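Local coordinates for protein putative sulfatase yidJ (Bacteroides fragilis, PDB 2QZU) that probably hydrolyses sulfate esters as a metal-dependent arylsulfatase of the alkaline phosphatase-like sulfatase family, at residues 64-70 and 334-340; 119-125 and 369-374; 359-364 and 379-385. One frame throughout, in Å; residues are numbered along the deposited sequence.

Contact 1: 64-70 and 334-340; sequences INFTNAI and MRIPMIL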
loop_
_atom_site.group_PDB
_atom_site.type_symbol
_atom_site.label_atom_id
_atom_site.label_comp_id
_atom_site.label_asym_id
_atom_site.label_seq_id
_atom_site.Cartn_x
_atom_site.Cartn_y
_atom_site.Cartn_z
ATOM N N ILE A 64 27.686 22.168 12.162
ATOM C CA ILE A 64 26.761 23.265 11.895
ATOM C C ILE A 64 25.394 22.749 11.465
ATOM O O ILE A 64 25.289 21.779 10.713
ATOM C CB ILE A 64 27.278 24.162 10.758
ATOM C CG1 ILE A 64 28.743 24.525 10.993
ATOM C CG2 ILE A 64 26.423 25.423 10.669
ATOM C CD1 ILE A 64 29.451 24.988 9.733
ATOM N N ASN A 65 24.350 23.422 11.934
ATOM C CA ASN A 65 22.987 23.059 11.590
ATOM C C ASN A 65 22.409 24.240 10.811
ATOM O O ASN A 65 22.156 25.302 11.382
ATOM C CB ASN A 65 22.174 22.810 12.867
ATOM C CG ASN A 65 20.803 22.216 12.590
ATOM O OD1 ASN A 65 19.986 22.064 13.497
ATOM N ND2 ASN A 65 20.546 21.874 11.334
ATOM N N PHE A 66 22.227 24.064 9.505
ATOM C CA PHE A 66 21.676 25.119 8.661
ATOM C C PHE A 66 20.155 25.041 8.696
ATOM O O PHE A 66 19.539 24.296 7.934
ATOM C CB PHE A 66 22.204 24.971 7.231
ATOM C CG PHE A 66 23.661 25.316 7.089
ATOM C CD1 PHE A 66 24.084 26.642 7.162
ATOM C CD2 PHE A 66 24.614 24.318 6.890
ATOM C CE1 PHE A 66 25.440 26.973 7.037
ATOM C CE2 PHE A 66 25.971 24.637 6.766
ATOM C CZ PHE A 66 26.383 25.966 6.837
ATOM N N THR A 67 19.560 25.827 9.590
ATOM C CA THR A 67 18.115 25.830 9.791
ATOM C C THR A 67 17.232 26.514 8.745
ATOM O O THR A 67 16.008 26.505 8.885
ATOM C CB THR A 67 17.768 26.411 11.175
ATOM O OG1 THR A 67 18.367 27.701 11.312
ATOM C CG2 THR A 67 18.283 25.493 12.281
ATOM N N ASN A 68 17.835 27.106 7.715
ATOM C CA ASN A 68 17.060 27.746 6.644
ATOM C C ASN A 68 17.370 27.124 5.279
ATOM O O ASN A 68 17.046 27.708 4.245
ATOM C CB ASN A 68 17.349 29.253 6.553
ATOM C CG ASN A 68 16.834 30.031 7.748
ATOM O OD1 ASN A 68 15.755 29.755 8.268
ATOM N ND2 ASN A 68 17.598 31.029 8.173
ATOM N N ALA A 69 17.992 25.949 5.271
ATOM C CA ALA A 69 18.349 25.282 4.010
ATOM C C ALA A 69 17.131 24.862 3.192
ATOM O O ALA A 69 16.126 24.427 3.749
ATOM C CB ALA A 69 19.218 24.064 4.293
ATOM N N ILE A 70 17.226 24.976 1.868
ATOM C CA ILE A 70 16.111 24.604 0.996
ATOM C C ILE A 70 16.534 23.830 -0.254
ATOM O O ILE A 70 17.720 23.676 -0.539
ATOM C CB ILE A 70 15.323 25.862 0.523
ATOM C CG1 ILE A 70 16.232 26.804 -0.271
ATOM C CG2 ILE A 70 14.770 26.623 1.718
ATOM C CD1 ILE A 70 16.262 26.526 -1.766
HETATM N N MSE A 334 9.841 22.861 0.436
HETATM C CA MSE A 334 11.181 23.363 0.134
HETATM C C MSE A 334 12.236 23.172 1.231
HETATM O O MSE A 334 13.396 22.903 0.928
HETATM C CB MSE A 334 11.124 24.859 -0.220
HETATM C CG MSE A 334 10.358 25.200 -1.499
HETATM SE SE MSE A 334 10.552 27.094 -1.970
HETATM C CE MSE A 334 12.379 27.024 -2.604
ATOM N N ARG A 335 11.846 23.318 2.494
ATOM C CA ARG A 335 12.800 23.190 3.596
ATOM C C ARG A 335 13.350 21.779 3.791
ATOM O O ARG A 335 12.600 20.807 3.896
ATOM C CB ARG A 335 12.171 23.704 4.895
ATOM C CG ARG A 335 12.150 25.224 4.996
ATOM C CD ARG A 335 13.444 25.749 5.608
ATOM N NE ARG A 335 13.593 25.233 6.964
ATOM C CZ ARG A 335 14.520 24.362 7.353
ATOM N NH1 ARG A 335 14.546 23.952 8.612
ATOM N NH2 ARG A 335 15.433 23.919 6.497
ATOM N N ILE A 336 14.676 21.686 3.831
ATOM C CA ILE A 336 15.364 20.417 4.010
ATOM C C ILE A 336 16.413 20.507 5.108
ATOM O O ILE A 336 16.886 21.597 5.453
ATOM C CB ILE A 336 16.101 19.974 2.716
ATOM C CG1 ILE A 336 17.090 21.062 2.280
ATOM C CG2 ILE A 336 15.101 19.693 1.614
ATOM C CD1 ILE A 336 18.033 20.639 1.151
ATOM N N PRO A 337 16.762 19.358 5.704
ATOM C CA PRO A 337 17.777 19.375 6.754
ATOM C C PRO A 337 19.107 19.615 6.053
ATOM O O PRO A 337 19.256 19.315 4.864
ATOM C CB PRO A 337 17.682 17.976 7.348
ATOM C CG PRO A 337 17.283 17.140 6.176
ATOM C CD PRO A 337 16.216 18.002 5.525
HETATM N N MSE A 338 20.065 20.161 6.784
HETATM C CA MSE A 338 21.378 20.442 6.230
HETATM C C MSE A 338 22.324 20.580 7.408
HETATM O O MSE A 338 22.485 21.665 7.969
HETATM C CB MSE A 338 21.332 21.743 5.420
HETATM C CG MSE A 338 22.639 22.171 4.789
HETATM SE SE MSE A 338 23.161 21.088 3.278
HETATM C CE MSE A 338 21.842 21.695 1.973
ATOM N N ILE A 339 22.919 19.457 7.792
ATOM C CA ILE A 339 23.861 19.397 8.900
ATOM C C ILE A 339 25.223 19.037 8.325
ATOM O O ILE A 339 25.342 18.098 7.536
ATOM C CB ILE A 339 23.447 18.316 9.922
ATOM C CG1 ILE A 339 22.064 18.634 10.492
ATOM C CG2 ILE A 339 24.473 18.239 11.050
ATOM C CD1 ILE A 339 21.513 17.553 11.389
ATOM N N LEU A 340 26.250 19.779 8.717
ATOM C CA LEU A 340 27.589 19.525 8.212
ATOM C C LEU A 340 28.621 19.580 9.334
ATOM O O LEU A 340 28.560 20.442 10.213
ATOM C CB LEU A 340 27.926 20.555 7.127
ATOM C CG LEU A 340 29.177 20.381 6.258
ATOM C CD1 LEU A 340 29.013 21.205 4.992
ATOM C CD2 LEU A 340 30.423 20.805 7.021
HETATM O O HOH W 1 19.239 21.701 9.025
#

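Contact 2: 119-125 and 369-374; sequences VLKDQGY and MGFSKE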
loop_
_atom_site.group_PDB
_atom_site.type_symbol
_atom_site.label_atom_id
_atom_site.label_comp_id
_atom_site.label_asym_id
_atom_site.label_seq_id
_atom_site.Cartn_x
_atom_site.Cartn_y
_atom_site.Cartn_z
ATOM N N VAL A 119 34.916 14.937 -10.904
ATOM C CA VAL A 119 36.034 15.771 -10.485
ATOM C C VAL A 119 36.845 15.071 -9.388
ATOM O O VAL A 119 38.067 14.945 -9.497
ATOM C CB VAL A 119 35.536 17.141 -9.971
ATOM C CG1 VAL A 119 36.690 17.927 -9.357
ATOM C CG2 VAL A 119 34.912 17.931 -11.119
ATOM N N LEU A 120 36.169 14.608 -8.341
ATOM C CA LEU A 120 36.867 13.933 -7.251
ATOM C C LEU A 120 37.558 12.657 -7.720
ATOM O O LEU A 120 38.644 12.325 -7.241
ATOM C CB LEU A 120 35.901 13.630 -6.103
ATOM C CG LEU A 120 35.397 14.866 -5.357
ATOM C CD1 LEU A 120 34.442 14.440 -4.251
ATOM C CD2 LEU A 120 36.579 15.633 -4.768
ATOM N N LYS A 121 36.936 11.945 -8.659
ATOM C CA LYS A 121 37.548 10.732 -9.180
ATOM C C LYS A 121 38.848 11.122 -9.878
ATOM O O LYS A 121 39.869 10.448 -9.736
ATOM C CB LYS A 121 36.638 10.035 -10.191
ATOM C CG LYS A 121 37.207 8.696 -10.659
ATOM C CD LYS A 121 36.537 8.205 -11.925
ATOM C CE LYS A 121 36.847 6.736 -12.170
ATOM N NZ LYS A 121 38.311 6.467 -12.206
ATOM N N ASP A 122 38.807 12.210 -10.640
ATOM C CA ASP A 122 39.997 12.673 -11.345
ATOM C C ASP A 122 41.077 13.145 -10.377
ATOM O O ASP A 122 42.264 13.116 -10.702
ATOM C CB ASP A 122 39.652 13.803 -12.321
ATOM C CG ASP A 122 38.945 13.300 -13.569
ATOM O OD1 ASP A 122 39.181 12.136 -13.956
ATOM O OD2 ASP A 122 38.170 14.071 -14.173
ATOM N N GLN A 123 40.670 13.576 -9.187
ATOM C CA GLN A 123 41.638 14.035 -8.204
ATOM C C GLN A 123 42.186 12.896 -7.347
ATOM O O GLN A 123 42.810 13.138 -6.315
ATOM C CB GLN A 123 41.032 15.124 -7.314
ATOM C CG GLN A 123 40.581 16.368 -8.075
ATOM C CD GLN A 123 41.659 16.938 -8.984
ATOM O OE1 GLN A 123 42.792 17.155 -8.563
ATOM N NE2 GLN A 123 41.301 17.193 -10.238
ATOM N N GLY A 124 41.941 11.657 -7.771
ATOM C CA GLY A 124 42.466 10.504 -7.055
ATOM C C GLY A 124 41.676 9.951 -5.882
ATOM O O GLY A 124 42.201 9.149 -5.106
ATOM N N TYR A 125 40.419 10.361 -5.752
ATOM C CA TYR A 125 39.579 9.890 -4.656
ATOM C C TYR A 125 38.999 8.509 -4.912
ATOM O O TYR A 125 38.699 8.153 -6.050
ATOM C CB TYR A 125 38.416 10.858 -4.421
ATOM C CG TYR A 125 38.731 12.027 -3.530
ATOM C CD1 TYR A 125 39.761 12.913 -3.841
ATOM C CD2 TYR A 125 37.986 12.260 -2.378
ATOM C CE1 TYR A 125 40.042 14.006 -3.021
ATOM C CE2 TYR A 125 38.256 13.347 -1.551
ATOM C CZ TYR A 125 39.284 14.214 -1.877
ATOM O OH TYR A 125 39.547 15.280 -1.051
HETATM N N MSE A 369 36.926 21.591 -0.104
HETATM C CA MSE A 369 37.865 20.477 -0.169
HETATM C C MSE A 369 39.214 20.798 -0.796
HETATM O O MSE A 369 40.115 19.959 -0.780
HETATM C CB MSE A 369 37.211 19.310 -0.907
HETATM C CG MSE A 369 36.051 18.708 -0.137
HETATM SE SE MSE A 369 34.950 17.510 -1.160
HETATM C CE MSE A 369 33.417 17.514 0.019
ATOM N N GLY A 370 39.347 22.004 -1.343
ATOM C CA GLY A 370 40.596 22.406 -1.965
ATOM C C GLY A 370 40.628 22.248 -3.474
ATOM O O GLY A 370 41.701 22.274 -4.081
ATOM N N PHE A 371 39.458 22.102 -4.092
ATOM C CA PHE A 371 39.388 21.922 -5.540
ATOM C C PHE A 371 38.569 23.003 -6.245
ATOM O O PHE A 371 37.867 22.729 -7.219
ATOM C CB PHE A 371 38.811 20.538 -5.855
ATOM C CG PHE A 371 39.630 19.399 -5.302
ATOM C CD1 PHE A 371 40.944 19.205 -5.719
ATOM C CD2 PHE A 371 39.100 18.543 -4.343
ATOM C CE1 PHE A 371 41.721 18.171 -5.188
ATOM C CE2 PHE A 371 39.867 17.506 -3.805
ATOM C CZ PHE A 371 41.180 17.321 -4.228
ATOM N N SER A 372 38.666 24.234 -5.757
ATOM C CA SER A 372 37.934 25.348 -6.347
ATOM C C SER A 372 38.236 25.512 -7.843
ATOM O O SER A 372 37.335 25.783 -8.640
ATOM C CB SER A 372 38.276 26.640 -5.598
ATOM O OG SER A 372 37.483 27.723 -6.050
ATOM N N LYS A 373 39.497 25.333 -8.226
ATOM C CA LYS A 373 39.892 25.484 -9.627
ATOM C C LYS A 373 39.296 24.411 -10.541
ATOM O O LYS A 373 39.291 24.569 -11.765
ATOM C CB LYS A 373 41.422 25.464 -9.752
ATOM C CG LYS A 373 42.047 24.098 -9.507
ATOM C CD LYS A 373 43.556 24.181 -9.303
ATOM C CE LYS A 373 44.311 24.360 -10.607
ATOM N NZ LYS A 373 44.190 23.157 -11.478
ATOM N N GLU A 374 38.794 23.328 -9.951
ATOM C CA GLU A 374 38.220 22.232 -10.729
ATOM C C GLU A 374 36.723 22.359 -11.006
ATOM O O GLU A 374 36.154 21.519 -11.699
ATOM C CB GLU A 374 38.476 20.885 -10.037
ATOM C CG GLU A 374 39.937 20.587 -9.722
ATOM C CD GLU A 374 40.833 20.665 -10.941
ATOM O OE1 GLU A 374 40.478 20.078 -11.986
ATOM O OE2 GLU A 374 41.899 21.309 -10.851
HETATM O O HOH W 2 39.177 17.614 -12.426
#

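Contact 3: 359-364 and 379-385; sequences ADLYPT and VQTFDLS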
loop_
_atom_site.group_PDB
_atom_site.type_symbol
_atom_site.label_atom_id
_atom_site.label_comp_id
_atom_site.label_asym_id
_atom_site.label_seq_id
_atom_site.Cartn_x
_atom_site.Cartn_y
_atom_site.Cartn_z
ATOM N N ALA A 359 21.351 22.209 -4.158
ATOM C CA ALA A 359 22.163 22.305 -5.372
ATOM C C ALA A 359 23.462 23.103 -5.260
ATOM O O ALA A 359 24.288 23.070 -6.169
ATOM C CB ALA A 359 21.317 22.866 -6.510
ATOM N N ASP A 360 23.643 23.825 -4.161
ATOM C CA ASP A 360 24.863 24.607 -3.977
ATOM C C ASP A 360 26.013 23.751 -3.464
ATOM O O ASP A 360 27.158 24.204 -3.430
ATOM C CB ASP A 360 24.630 25.753 -2.987
ATOM C CG ASP A 360 23.573 26.725 -3.460
ATOM O OD1 ASP A 360 23.466 26.937 -4.691
ATOM O OD2 ASP A 360 22.862 27.290 -2.599
ATOM N N LEU A 361 25.716 22.514 -3.074
ATOM C CA LEU A 361 26.752 21.646 -2.529
ATOM C C LEU A 361 27.899 21.284 -3.476
ATOM O O LEU A 361 29.015 21.044 -3.020
ATOM C CB LEU A 361 26.115 20.381 -1.935
ATOM C CG LEU A 361 25.301 20.669 -0.664
ATOM C CD1 LEU A 361 24.567 19.414 -0.216
ATOM C CD2 LEU A 361 26.226 21.164 0.444
ATOM N N TYR A 362 27.639 21.262 -4.783
ATOM C CA TYR A 362 28.680 20.945 -5.767
ATOM C C TYR A 362 29.834 21.961 -5.645
ATOM O O TYR A 362 30.941 21.598 -5.238
ATOM C CB TYR A 362 28.069 20.954 -7.181
ATOM C CG TYR A 362 28.956 20.519 -8.339
ATOM C CD1 TYR A 362 30.274 20.968 -8.462
ATOM C CD2 TYR A 362 28.426 19.755 -9.381
ATOM C CE1 TYR A 362 31.036 20.669 -9.596
ATOM C CE2 TYR A 362 29.171 19.457 -10.513
ATOM C CZ TYR A 362 30.473 19.913 -10.620
ATOM O OH TYR A 362 31.202 19.614 -11.747
ATOM N N PRO A 363 29.592 23.248 -5.967
ATOM C CA PRO A 363 30.713 24.189 -5.839
ATOM C C PRO A 363 31.171 24.420 -4.396
ATOM O O PRO A 363 32.366 24.564 -4.135
ATOM C CB PRO A 363 30.171 25.463 -6.486
ATOM C CG PRO A 363 28.716 25.405 -6.153
ATOM C CD PRO A 363 28.371 23.947 -6.415
ATOM N N THR A 364 30.223 24.445 -3.466
ATOM C CA THR A 364 30.545 24.670 -2.059
ATOM C C THR A 364 31.490 23.613 -1.489
ATOM O O THR A 364 32.529 23.949 -0.918
ATOM C CB THR A 364 29.258 24.733 -1.204
ATOM O OG1 THR A 364 28.420 25.791 -1.691
ATOM C CG2 THR A 364 29.591 25.002 0.265
ATOM N N VAL A 379 28.984 25.189 -14.117
ATOM C CA VAL A 379 28.278 25.210 -12.835
ATOM C C VAL A 379 27.637 26.581 -12.583
ATOM O O VAL A 379 28.289 27.622 -12.699
ATOM C CB VAL A 379 29.235 24.828 -11.676
ATOM C CG1 VAL A 379 28.576 25.081 -10.325
ATOM C CG2 VAL A 379 29.611 23.356 -11.800
ATOM N N GLN A 380 26.350 26.563 -12.239
ATOM C CA GLN A 380 25.577 27.787 -12.011
ATOM C C GLN A 380 25.211 28.094 -10.562
ATOM O O GLN A 380 24.907 29.240 -10.231
ATOM C CB GLN A 380 24.271 27.728 -12.808
ATOM C CG GLN A 380 24.428 27.501 -14.298
ATOM C CD GLN A 380 23.082 27.356 -14.987
ATOM O OE1 GLN A 380 22.348 26.393 -14.749
ATOM N NE2 GLN A 380 22.747 28.320 -15.840
ATOM N N THR A 381 25.219 27.080 -9.703
ATOM C CA THR A 381 24.836 27.278 -8.309
ATOM C C THR A 381 25.844 28.065 -7.459
ATOM O O THR A 381 26.982 28.300 -7.878
ATOM C CB THR A 381 24.505 25.925 -7.649
ATOM O OG1 THR A 381 25.651 25.068 -7.696
ATOM C CG2 THR A 381 23.355 25.249 -8.398
ATOM N N PHE A 382 25.415 28.477 -6.268
ATOM C CA PHE A 382 26.253 29.278 -5.371
ATOM C C PHE A 382 27.394 28.550 -4.663
ATOM O O PHE A 382 27.201 27.476 -4.095
ATOM C CB PHE A 382 25.396 29.952 -4.290
ATOM C CG PHE A 382 24.338 30.879 -4.823
ATOM C CD1 PHE A 382 23.054 30.408 -5.098
ATOM C CD2 PHE A 382 24.616 32.229 -5.020
ATOM C CE1 PHE A 382 22.063 31.270 -5.563
ATOM C CE2 PHE A 382 23.631 33.099 -5.484
ATOM C CZ PHE A 382 22.350 32.620 -5.753
ATOM N N ASP A 383 28.584 29.148 -4.703
ATOM C CA ASP A 383 29.750 28.600 -4.017
ATOM C C ASP A 383 29.729 29.319 -2.671
ATOM O O ASP A 383 30.155 30.471 -2.563
ATOM C CB ASP A 383 31.047 28.949 -4.756
ATOM C CG ASP A 383 32.285 28.435 -4.038
ATOM O OD1 ASP A 383 32.205 28.154 -2.822
ATOM O OD2 ASP A 383 33.349 28.327 -4.687
ATOM N N LEU A 384 29.227 28.638 -1.650
ATOM C CA LEU A 384 29.114 29.235 -0.325
ATOM C C LEU A 384 30.158 28.688 0.643
ATOM O O LEU A 384 29.959 28.705 1.857
ATOM C CB LEU A 384 27.707 28.969 0.228
ATOM C CG LEU A 384 26.539 29.484 -0.626
ATOM C CD1 LEU A 384 25.222 28.920 -0.113
ATOM C CD2 LEU A 384 26.524 31.000 -0.601
ATOM N N SER A 385 31.275 28.219 0.103
ATOM C CA SER A 385 32.332 27.644 0.929
ATOM C C SER A 385 32.823 28.553 2.057
ATOM O O SER A 385 33.010 28.099 3.191
ATOM C CB SER A 385 33.513 27.224 0.046
ATOM O OG SER A 385 33.980 28.308 -0.733
#

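Contact 1: 64-70 and 334-340
Strands 64-66 and 338-340 run antiparallel, their short axes 163° apart and 4.9 Å at closest approach, with I64 and L340 as a hydrogen-bonded pair, N65 and I339 as a non-hydrogen-bonded pair, and F66 N bonded to M338 O. Beyond F66 the register shifts by one: a type I turn from F66 to A69 carries the chain out and back, and a single bridge joins I70 to R335. A water bridges F66 and M338, donating to F66 O and accepting from M338 N. On the side-chain level, the CG of selenomethionine M338 lies 3.6 Å from F66 CD2. It gets there because CG is anti to the backbone N (chi1 179°), after which the chain bends at chi2 and chi3. M338 CB is pressed against A69 CB at 3.3 Å, tighter than ordinary carbon contact. Both strands belong to the large mixed sheet of the alkaline phosphatase-like sulfatase fold, where 338-341 lies between 306-311 and 64-66, and 349-352 follows beyond the latter. I339, which shares its face with N65, packs on L56, L59 and A60 of helix 54-61. R335 folds back through bends at chi2 and chi3, bringing its guanidinium to the turn. NH2 donates to A69 O at 2.9 Å, in the carbonyl plane on a lone pair, and the oxygen lies almost in the guanidinium plane. I336 N reaches the same oxygen at 3.1 Å from 40° above the carbonyl plane, so two donors grip A69 O. The backbone of T67 and N68 covers one guanidinium face, while NH1 forms a salt bridge with D41. Farther along, I70 CD1 meets the CE of selenomethionine M334 at 4.0 Å, the two side chains lying side by side.

Contact 2: 119-125 and 369-374
Q123 lays its CG over the ring of F371 where the end of helix 116-122 meets the loop after helix 361-368. Both helices end in Schellman motifs, with G124 and G370 at positive phi; in the first, Y125 N returns to L120 O and G124 N to K121 O. The C-terminal ends of the two helices thus pack together in the sulfatase fold, V119 and L120 also touching L366. The CB of F371 points at 119-125, and the ring continues between Q123 and Y125. Q123 CG makes a CH-pi contact with one face, 3.9 Å from the F371 ring centroid and 23° off the normal. The Q123 chain bends at chi2 (-52°), which turns its amide back toward E374; the amide plane is well tilted from the ring. Y125 OH sits at the edge of F371, in the ring plane and 3.6 Å from CE2, and its hydroxyl bonds to P28 and T27. The two aromatic planes stand 76° apart in an oblique arrangement. L120 CD2 serves both rings, lying over the centre of the Y125 ring at a height of 4.0 Å and touching F371 CD2 at 3.9 Å. At the other end V119 CG1 packs on E374 CB. E374 brings its carboxylate beside the Q123 amide without a direct bond; a water donates to E374 OE1 and accepts weakly from Q123 NE2, while K373 NZ meets E374 OE2 at 3.0 Å in a salt bridge.

Contact 3: 359-364 and 379-385
V379 touches Y362 and P363 at the start of an extended, irregular segment that runs alongside the first turn of helix 361-368; it is part of the connection between helices 361-368 and 385-390 of the sulfatase fold, folded back over the first of them. Its CG2 lies over one face of the Y362 ring, a CH-pi contact 3.9 Å from the centroid and 19° off the normal, while CG1 rests near P363 CD. The far end of that tyrosine is fixed separately, by a hydrogen bond from its OH to R114 O. T381 comes next. With OG1 between the backbone N and the carbonyl carbon, the hydroxyl faces the helix start and donates to A359 O at 2.9 Å; its methyl CG2 meets A359 CB. F382 follows, its N donating to D360 OD1 at 2.9 Å. The N-H...O angle is 142° and the donor arrives from above the carboxylate plane, 53° out of it, so the bond is neither straight nor in plane. D360 OD1 also lies at the edge of the F382 ring, whose plane is nearly perpendicular to the carboxylate. The second oxygen, OD2, is held by Q399 and the backbone N of A357. F382 O sits 3.3 Å from P363 CG. D383 brings its CB against P363 CB; its OD1 accepts from S385 N, an Asx turn, and also from S385 OG, and OD2 bonds to S367. L384, at the N-cap position of helix 385-390, donates from its N to T364 OG1 at 3.0 Å. That threonine oxygen is thus a relay, since it also donates to D360 O one helical turn back. At the end of the segment S385 CB lies 3.6 Å from T364 O.

How the contacts relate
From the N terminus, segment 64-70 comes first and its partner 334-340 begins 264 residues after it ends, so contact 1 closes a very long loop and joins neighbouring strands of the large sheet. Segment 119-125 lies inside that loop, yet meets 369-374 beyond its end; contacts 1 and 2 therefore cross. Contact 3 opens after contact 1 has closed and spans only 15 residues, crossing contact 2 because 369-374 falls between its two segments. Helix 361-368 is the common element: L361 CD1 lies 4.1 Å from M338 SE, tying contact 3 to the sheet, and Y362 OH lies 4.1 Å from V119 CG2, tying it to helix 116-122. Contacts 1 and 2 do not touch.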